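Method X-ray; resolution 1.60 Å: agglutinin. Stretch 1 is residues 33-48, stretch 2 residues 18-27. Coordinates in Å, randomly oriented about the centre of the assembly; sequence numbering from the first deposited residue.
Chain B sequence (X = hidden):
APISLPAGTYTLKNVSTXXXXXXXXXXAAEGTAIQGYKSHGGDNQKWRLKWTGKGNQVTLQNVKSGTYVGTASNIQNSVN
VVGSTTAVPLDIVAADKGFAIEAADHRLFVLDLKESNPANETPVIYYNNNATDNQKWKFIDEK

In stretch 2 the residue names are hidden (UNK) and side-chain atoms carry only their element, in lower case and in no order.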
# COMPACT_ATOMS: atom_id res chain seq x y z
N ALA B 33 3.22 2.80 -25.69
CA ALA B 33 2.87 1.58 -24.98
C ALA B 33 3.76 1.29 -23.79
O ALA B 33 4.98 1.36 -23.90
CB ALA B 33 2.92 0.39 -25.93
N ILE B 34 3.15 0.95 -22.66
CA ILE B 34 3.88 0.36 -21.54
C ILE B 34 3.54 -1.14 -21.53
O ILE B 34 2.41 -1.54 -21.82
CB ILE B 34 3.52 1.07 -20.20
CG1 ILE B 34 4.03 2.52 -20.25
CG2 ILE B 34 4.14 0.35 -19.03
CD1 ILE B 34 3.72 3.34 -19.01
N GLN B 35 4.53 -1.98 -21.23
CA GLN B 35 4.42 -3.40 -21.53
C GLN B 35 5.32 -4.20 -20.61
O GLN B 35 6.10 -3.64 -19.84
CB GLN B 35 4.86 -3.64 -22.99
CG GLN B 35 6.35 -3.44 -23.20
CD GLN B 35 6.72 -3.25 -24.65
OE1 GLN B 35 5.91 -3.52 -25.55
NE2 GLN B 35 7.94 -2.79 -24.89
N GLY B 36 5.22 -5.53 -20.68
CA GLY B 36 6.16 -6.38 -19.96
C GLY B 36 7.33 -6.74 -20.85
O GLY B 36 7.15 -6.94 -22.05
N TYR B 37 8.53 -6.79 -20.28
CA TYR B 37 9.72 -7.12 -21.07
C TYR B 37 10.81 -7.72 -20.17
O TYR B 37 10.88 -7.41 -18.98
CB TYR B 37 10.23 -5.85 -21.77
CG TYR B 37 11.04 -6.07 -23.04
CD1 TYR B 37 12.37 -6.47 -22.98
CD2 TYR B 37 10.47 -5.87 -24.29
CE1 TYR B 37 13.11 -6.67 -24.13
CE2 TYR B 37 11.21 -6.07 -25.46
CZ TYR B 37 12.53 -6.47 -25.37
OH TYR B 37 13.30 -6.67 -26.50
N LYS B 38 11.64 -8.59 -20.72
CA LYS B 38 12.75 -9.16 -19.95
C LYS B 38 13.65 -8.04 -19.45
O LYS B 38 13.96 -7.11 -20.19
CB LYS B 38 13.55 -10.15 -20.79
CG LYS B 38 14.72 -10.78 -20.06
CD LYS B 38 15.45 -11.77 -20.96
CE LYS B 38 16.74 -12.27 -20.31
NZ LYS B 38 17.32 -13.45 -21.03
N SER B 39 14.05 -8.14 -18.18
CA SER B 39 14.90 -7.13 -17.58
C SER B 39 16.24 -7.03 -18.32
O SER B 39 16.92 -8.04 -18.52
CB SER B 39 15.13 -7.46 -16.10
OG SER B 39 15.93 -6.46 -15.47
N HIS B 40 16.61 -5.83 -18.74
CA HIS B 40 17.92 -5.61 -19.37
C HIS B 40 18.66 -4.39 -18.82
O HIS B 40 19.74 -4.03 -19.30
CB HIS B 40 17.82 -5.55 -20.90
CG HIS B 40 16.84 -4.54 -21.42
ND1 HIS B 40 16.83 -3.23 -21.01
CD2 HIS B 40 15.85 -4.66 -22.33
CE1 HIS B 40 15.86 -2.58 -21.63
NE2 HIS B 40 15.25 -3.43 -22.44
N GLY B 41 18.08 -3.75 -17.81
CA GLY B 41 18.74 -2.64 -17.13
C GLY B 41 18.69 -1.30 -17.84
O GLY B 41 19.32 -0.34 -17.40
N GLY B 42 17.94 -1.21 -18.93
CA GLY B 42 17.81 0.04 -19.64
C GLY B 42 17.03 1.06 -18.82
O GLY B 42 16.22 0.68 -17.98
N ASP B 43 17.28 2.34 -19.07
CA ASP B 43 16.57 3.41 -18.37
C ASP B 43 15.07 3.39 -18.67
O ASP B 43 14.27 3.90 -17.88
CB ASP B 43 17.13 4.79 -18.73
CG ASP B 43 18.40 5.14 -17.95
OD1 ASP B 43 18.75 4.43 -16.98
OD2 ASP B 43 19.04 6.16 -18.30
N ASN B 44 14.68 2.79 -19.79
CA ASN B 44 13.26 2.69 -20.13
C ASN B 44 12.52 1.68 -19.25
O ASN B 44 11.30 1.55 -19.34
CB ASN B 44 13.05 2.34 -21.61
CG ASN B 44 13.31 0.88 -21.91
OD1 ASN B 44 14.40 0.37 -21.64
ND2 ASN B 44 12.31 0.20 -22.45
N GLN B 45 13.28 0.98 -18.41
CA GLN B 45 12.73 0.00 -17.49
C GLN B 45 12.90 0.46 -16.04
O GLN B 45 12.73 -0.33 -15.11
CB GLN B 45 13.39 -1.36 -17.69
CG GLN B 45 12.98 -2.05 -18.99
CD GLN B 45 13.64 -3.41 -19.14
OE1 GLN B 45 14.58 -3.75 -18.40
NE2 GLN B 45 13.18 -4.19 -20.11
N LYS B 46 13.20 1.74 -15.86
CA LYS B 46 13.35 2.32 -14.53
C LYS B 46 12.28 3.38 -14.32
O LYS B 46 12.00 4.16 -15.23
CB LYS B 46 14.70 3.00 -14.38
CG LYS B 46 15.80 2.11 -13.86
CD LYS B 46 16.32 1.18 -14.92
CE LYS B 46 17.83 1.08 -14.81
NZ LYS B 46 18.30 -0.32 -14.94
N TRP B 47 11.73 3.43 -13.11
CA TRP B 47 10.58 4.28 -12.82
C TRP B 47 10.74 5.06 -11.51
O TRP B 47 11.08 4.49 -10.47
CB TRP B 47 9.31 3.43 -12.75
CG TRP B 47 9.09 2.62 -13.98
CD1 TRP B 47 9.56 1.37 -14.24
CD2 TRP B 47 8.34 3.02 -15.12
NE1 TRP B 47 9.15 0.96 -15.48
CE2 TRP B 47 8.39 1.96 -16.04
CE3 TRP B 47 7.62 4.18 -15.46
CZ2 TRP B 47 7.76 2.01 -17.28
CZ3 TRP B 47 7.00 4.23 -16.69
CH2 TRP B 47 7.06 3.15 -17.57
N ARG B 48 10.48 6.36 -11.57
CA ARG B 48 10.59 7.20 -10.39
C ARG B 48 9.27 7.25 -9.62
O ARG B 48 8.23 7.63 -10.16
CB ARG B 48 11.03 8.62 -10.76
CG ARG B 48 12.33 8.65 -11.55
CD ARG B 48 13.03 9.97 -11.36
NE ARG B 48 14.37 9.93 -11.93
CZ ARG B 48 14.64 10.28 -13.18
NH1 ARG B 48 13.66 10.70 -13.96
NH2 ARG B 48 15.88 10.22 -13.64
N UNK B 18 7.93 -12.51 -13.92
CA UNK B 18 9.34 -12.18 -13.72
C UNK B 18 9.84 -11.16 -14.74
O UNK B 18 11.01 -10.76 -14.71
N UNK B 19 8.96 -10.73 -15.64
CA UNK B 19 9.29 -9.67 -16.58
C UNK B 19 8.98 -8.32 -15.94
O UNK B 19 8.30 -8.25 -14.90
c UNK B 19 8.94 -11.18 -18.55
c UNK B 19 8.58 -9.84 -17.95
o UNK B 19 7.15 -9.77 -17.78
N UNK B 20 9.53 -7.25 -16.50
CA UNK B 20 9.46 -5.95 -15.85
C UNK B 20 8.68 -4.90 -16.64
O UNK B 20 8.53 -5.01 -17.86
c UNK B 20 11.64 -5.01 -16.76
c UNK B 20 10.88 -5.40 -15.50
c UNK B 20 11.65 -6.44 -14.68
N UNK B 21 8.21 -3.88 -15.94
CA UNK B 21 7.48 -2.77 -16.56
C UNK B 21 8.43 -1.96 -17.46
O UNK B 21 9.52 -1.53 -17.03
c UNK B 21 5.51 0.06 -14.77
c UNK B 21 4.50 -1.73 -16.25
c UNK B 21 6.88 -1.88 -15.46
c UNK B 21 5.76 -0.94 -15.90
N UNK B 22 8.01 -1.79 -18.71
CA UNK B 22 8.88 -1.34 -19.80
C UNK B 22 8.14 -0.33 -20.66
O UNK B 22 7.04 -0.59 -21.12
o UNK B 22 9.76 -1.60 -22.77
c UNK B 22 9.29 -2.57 -20.63
c UNK B 22 10.21 -2.25 -21.80
o UNK B 22 11.38 -2.69 -21.78
N UNK B 23 8.73 0.85 -20.87
CA UNK B 23 8.16 1.82 -21.79
C UNK B 23 8.74 1.59 -23.18
O UNK B 23 9.95 1.62 -23.35
c UNK B 23 7.91 4.37 -22.19
c UNK B 23 8.39 5.71 -21.67
c UNK B 23 6.39 4.36 -22.26
c UNK B 23 8.45 3.25 -21.31
N UNK B 24 7.86 1.36 -24.15
CA UNK B 24 8.22 1.03 -25.53
C UNK B 24 9.23 2.01 -26.13
O UNK B 24 8.95 3.20 -26.27
n UNK B 24 7.23 1.46 -30.01
c UNK B 24 7.09 0.10 -29.99
c UNK B 24 6.92 -2.14 -30.73
c UNK B 24 6.97 -0.30 -28.65
c UNK B 24 7.05 0.89 -27.85
c UNK B 24 6.81 -1.65 -28.35
c UNK B 24 7.19 1.93 -28.72
c UNK B 24 7.07 -0.82 -31.04
c UNK B 24 6.93 0.98 -26.36
c UNK B 24 6.79 -2.56 -29.40
N UNK B 25 10.43 1.49 -26.44
CA UNK B 25 11.54 2.27 -27.00
C UNK B 25 11.99 3.45 -26.14
O UNK B 25 12.80 4.27 -26.58
c UNK B 25 11.10 1.57 -29.44
c UNK B 25 9.27 2.54 -32.20
c UNK B 25 11.22 2.72 -28.44
n UNK B 25 8.33 3.40 -32.58
n UNK B 25 10.23 2.92 -31.35
n UNK B 25 9.27 1.30 -32.67
c UNK B 25 11.30 2.05 -30.88
N UNK B 26 11.49 3.53 -24.91
CA UNK B 26 11.71 4.68 -24.04
C UNK B 26 11.20 5.99 -24.63
O UNK B 26 11.67 7.07 -24.26
N UNK B 27 10.22 5.89 -25.52
CA UNK B 27 9.74 7.06 -26.26
C UNK B 27 8.85 8.00 -25.47
O UNK B 27 8.00 7.56 -24.68
c UNK B 27 9.07 6.62 -27.57
c UNK B 27 10.08 6.08 -28.58
o UNK B 27 10.22 5.37 -30.83
o UNK B 27 8.21 5.48 -29.94
c UNK B 27 9.45 5.61 -29.88
O HOH W 1 13.04 -10.33 -16.48
O HOH W 2 10.62 -1.89 -14.48
O HOH W 3 12.97 -3.05 -23.90

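Position 18 has no side-chain atoms. Its phi is 82°, where a CB would be jammed against the carbonyl O of the residue before. It is Gly-18. Water 1 links Gly-18 O to Ser-39 N.

Position 19 has one carbon carrying one oxygen and one carbon. The branch at CB lies 3.5 Å from Tyr-37 O. This is Thr-19.

Position 20 has three carbons, with CB carrying the other two. They pack against Ser-39 CB and the amide end of Gln-45. With no oxygen on the fork, it is Val-20. Its N donates to Tyr-37 O (2.8 Å), and Tyr-37 N returns a bond to Val-20 O (3.0 Å).

Position 21 has four carbons, forked at the second. One tip touches Ile-34 CG2; the other lies over the face of the Trp-47 ring. The shape and apolar setting give Leu-21. Leu-21 CD1 is 3.5 Å from Ile-34 CG2. Leu-21 CD2 is 3.9 Å from the centroid of the five-membered ring of Trp-47. Trp-47 NE1 also donates to Leu-21 O (3.0 Å).

Position 22 has two carbons, the second carrying two atoms, both oxygen. Amide nitrogens approach both: Gln-35 NE2 donates to one and Gln-45 NE2 to the other. Two acceptors on so short a chain fit a carboxylate, so this is Asp-22. The distances are 3.0 Å from Gln-35 NE2 to Asp-22 OD1 and 2.9 Å from Gln-45 NE2 to Asp-22 OD2. Water 3 joins Asp-22 OD2 to His-40 NE2.

Position 23 again has four carbons forked at the second. One tip touches Ile-34 CG1, and CB is 4.0 Å from Trp-47 CH2. It is Leu-23. Leu-23 CD1 is 3.6 Å from Ile-34 CG1. Its N donates to Asn-44 O (3.1 Å), and Asn-44 ND2 donates to Leu-23 O (2.9 Å).

Position 24 has one carbon, then fused five- and six-membered rings with eight carbons and one nitrogen. Gln-35 OE1 sits at the ring edge. It is Trp-24, whose N donates to Ala-33 O (2.9 Å).

Position 25 has three carbons, a nitrogen, then a carbon carrying two more nitrogens. Its CA-to-CB bond points away from stretch 1, and the side chain makes no contact there. It is Arg-25.

Position 26 has no side chain. Its phi is positive, and an ideal CB would be tight against Asn-44 CB (3.3 Å). It is Gly-26.

Position 27 has three carbons, the third carrying two oxygens. One oxygen forms a salt bridge with Arg-25, and nothing on stretch 1 is touched. It is Glu-27; Arg-25 NE is 2.5 Å from Glu-27 OE2.

The contact is an antiparallel strand pairing from Ile-34/Leu-23 to Tyr-37/Val-20. Leu-21, Leu-23 and Ile-34 pack on one face. On the other, Asp-22 gathers side-chain amides. Asn-44 takes up the N and O of Leu-23, which the pairing with Ile-34 leaves unused, through its own O and its side-chain ND2.

Stretch 2 (18-27) GTVLDLWRGE
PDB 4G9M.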